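Local coordinates for cytochrome c family protein (Geobacter sulfurreducens, PDB 1RWJ), which probably carries electrons through a chain of c-type hemes, this piece being one c7-type three-heme domain of a multidomain cytochrome c polymer, at residues A19-H23 with E24-G28. Numbering follows the deposited sequence.
Sequences AAFSH and EFHLG. With HEC (heme c), chain C.
The imidazole of His26 lies between two phenyl rings: Phe21 CE1 stands 3.2 Å above the centre of one face, and Phe25 CD2 lies over the rim of the opposite face. The ring planes of Phe21 and His26 meet obliquely, at 32°. At the edge of the imidazole Ser22 O lies in plane and takes the bond from ND1 (2.9 Å, 159° at the hydrogen), while NE2 binds the heme iron at 2.0 Å, a site that His64 completes. Held at both nitrogens and flanked on both faces, the ligand ring has little freedom to turn, and the bond at ND1 would tend to make NE2 a stronger donor to iron. Ser22 O also accepts from His26 N, the two donors approaching from opposite faces of its carbonyl plane. Ser22 is the N-cap: with OG anti to its own backbone N (chi1 172°), the hydroxyl turns to accept from Phe25 N at 3.0 Å. Phe25 lays one face over the heme propionate carbon CBA, and its CE2 comes within 3.4 Å of CHA. With an alanine in place of Phe25, the propionate arm and the heme edge at CHA would probably lose their aromatic cover, and the rim of one imidazole face its neighbour. The far edge of Phe21, at CE2, stands over the centre of one face of the His23 ring. His23, which with His36 binds the iron of a second heme, has its ND1 hydrogen-bonded to Pro6 O. Leu27 N closes the turn on His23 O (2.7 Å). Bringing ligands of two hemes onto one turn, strand 19-22, paired antiparallel with strand 8-11, thus runs straight into the short helix 23-26.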
# COMPACT_ATOMS: atom_id res chain seq x y z
N ALA A 19 4.46 -8.51 0.14
CA ALA A 19 4.58 -7.08 -0.09
C ALA A 19 4.86 -6.36 1.22
O ALA A 19 4.62 -6.89 2.30
CB ALA A 19 3.30 -6.54 -0.71
N ALA A 20 5.38 -5.14 1.11
CA ALA A 20 5.70 -4.34 2.28
C ALA A 20 5.38 -2.87 2.04
O ALA A 20 5.67 -2.32 0.98
CB ALA A 20 7.17 -4.50 2.64
N PHE A 21 4.77 -2.24 3.04
CA PHE A 21 4.41 -0.84 2.98
C PHE A 21 5.06 -0.13 4.16
O PHE A 21 4.93 -0.56 5.30
CB PHE A 21 2.90 -0.66 3.07
CG PHE A 21 2.47 0.77 3.27
CD1 PHE A 21 2.46 1.66 2.20
CD2 PHE A 21 2.14 1.24 4.53
CE1 PHE A 21 2.12 2.99 2.38
CE2 PHE A 21 1.81 2.58 4.73
CZ PHE A 21 1.80 3.46 3.65
N SER A 22 5.75 0.98 3.88
CA SER A 22 6.40 1.72 4.95
C SER A 22 5.65 2.98 5.35
O SER A 22 5.52 3.91 4.56
CB SER A 22 7.83 2.11 4.53
OG SER A 22 8.41 2.98 5.49
N HIS A 23 5.16 3.01 6.59
CA HIS A 23 4.48 4.20 7.07
C HIS A 23 5.53 5.30 7.22
O HIS A 23 5.30 6.46 6.91
CB HIS A 23 3.84 3.96 8.44
CG HIS A 23 2.43 3.47 8.38
ND1 HIS A 23 2.04 2.18 8.66
CD2 HIS A 23 1.28 4.14 8.08
CE1 HIS A 23 0.71 2.11 8.52
NE2 HIS A 23 0.20 3.27 8.17
N GLU A 24 6.70 4.90 7.71
CA GLU A 24 7.80 5.84 7.93
C GLU A 24 8.08 6.65 6.68
O GLU A 24 8.20 7.88 6.73
CB GLU A 24 9.06 5.08 8.36
CG GLU A 24 10.14 5.97 8.95
CD GLU A 24 11.27 5.18 9.57
OE1 GLU A 24 11.00 4.34 10.46
OE2 GLU A 24 12.44 5.40 9.18
N PHE A 25 8.17 5.98 5.54
CA PHE A 25 8.44 6.68 4.29
C PHE A 25 7.28 7.58 3.88
O PHE A 25 7.47 8.78 3.66
CB PHE A 25 8.71 5.70 3.15
CG PHE A 25 9.03 6.39 1.85
CD1 PHE A 25 10.32 6.81 1.58
CD2 PHE A 25 8.02 6.69 0.95
CE1 PHE A 25 10.61 7.53 0.42
CE2 PHE A 25 8.29 7.41 -0.21
CZ PHE A 25 9.59 7.83 -0.47
N HIS A 26 6.09 7.01 3.78
CA HIS A 26 4.93 7.78 3.34
C HIS A 26 4.50 8.91 4.27
O HIS A 26 3.95 9.91 3.81
CB HIS A 26 3.74 6.84 3.07
CG HIS A 26 3.96 5.92 1.90
ND1 HIS A 26 4.73 4.79 1.94
CD2 HIS A 26 3.50 6.02 0.63
CE1 HIS A 26 4.73 4.24 0.71
NE2 HIS A 26 3.99 4.95 -0.12
N LEU A 27 4.75 8.77 5.56
CA LEU A 27 4.37 9.82 6.50
C LEU A 27 5.21 11.07 6.30
O LEU A 27 4.94 12.11 6.91
CB LEU A 27 4.48 9.32 7.94
CG LEU A 27 3.34 8.39 8.35
CD1 LEU A 27 3.61 7.78 9.71
CD2 LEU A 27 2.03 9.18 8.36
N GLY A 28 6.22 10.97 5.45
CA GLY A 28 7.06 12.12 5.17
C GLY A 28 6.36 13.07 4.22
O GLY A 28 6.74 14.23 4.10
FE HEC C . 3.71 4.45 -2.05
CHA HEC C . 6.87 5.60 -2.78
CHB HEC C . 4.95 1.26 -1.75
CHC HEC C . 0.61 3.33 -1.26
CHD HEC C . 2.44 7.58 -2.69
NA HEC C . 5.51 3.62 -2.18
C1A HEC C . 6.74 4.26 -2.42
C2A HEC C . 7.84 3.31 -2.33
C3A HEC C . 7.30 2.10 -2.13
C4A HEC C . 5.86 2.28 -2.03
CMA HEC C . 8.06 0.78 -2.05
CAA HEC C . 9.33 3.60 -2.39
CBA HEC C . 9.91 4.18 -1.10
CGA HEC C . 11.40 4.47 -1.21
O1A HEC C . 11.80 5.22 -2.12
O2A HEC C . 12.16 3.93 -0.38
NB HEC C . 2.96 2.68 -1.58
C1B HEC C . 3.59 1.45 -1.55
C2B HEC C . 2.65 0.38 -1.31
C3B HEC C . 1.43 0.95 -1.18
C4B HEC C . 1.63 2.39 -1.31
CMB HEC C . 2.99 -1.10 -1.16
CAB HEC C . 0.09 0.25 -0.99
CBB HEC C . -0.01 -0.61 0.26
NC HEC C . 1.95 5.28 -1.95
C1C HEC C . 0.76 4.68 -1.55
C2C HEC C . -0.34 5.61 -1.59
C3C HEC C . 0.17 6.80 -2.00
C4C HEC C . 1.58 6.59 -2.24
CMC HEC C . -1.81 5.29 -1.31
CAC HEC C . -0.58 8.10 -2.25
CBC HEC C . -1.41 8.64 -1.09
ND HEC C . 4.48 6.20 -2.61
C1D HEC C . 3.80 7.38 -2.88
C2D HEC C . 4.70 8.42 -3.35
C3D HEC C . 5.94 7.89 -3.35
C4D HEC C . 5.82 6.51 -2.88
CMD HEC C . 4.31 9.81 -3.85
CAD HEC C . 7.15 8.71 -3.79
CBD HEC C . 7.32 8.90 -5.30
CGD HEC C . 7.74 7.62 -5.99
O1D HEC C . 8.56 6.89 -5.41
O2D HEC C . 7.28 7.36 -7.12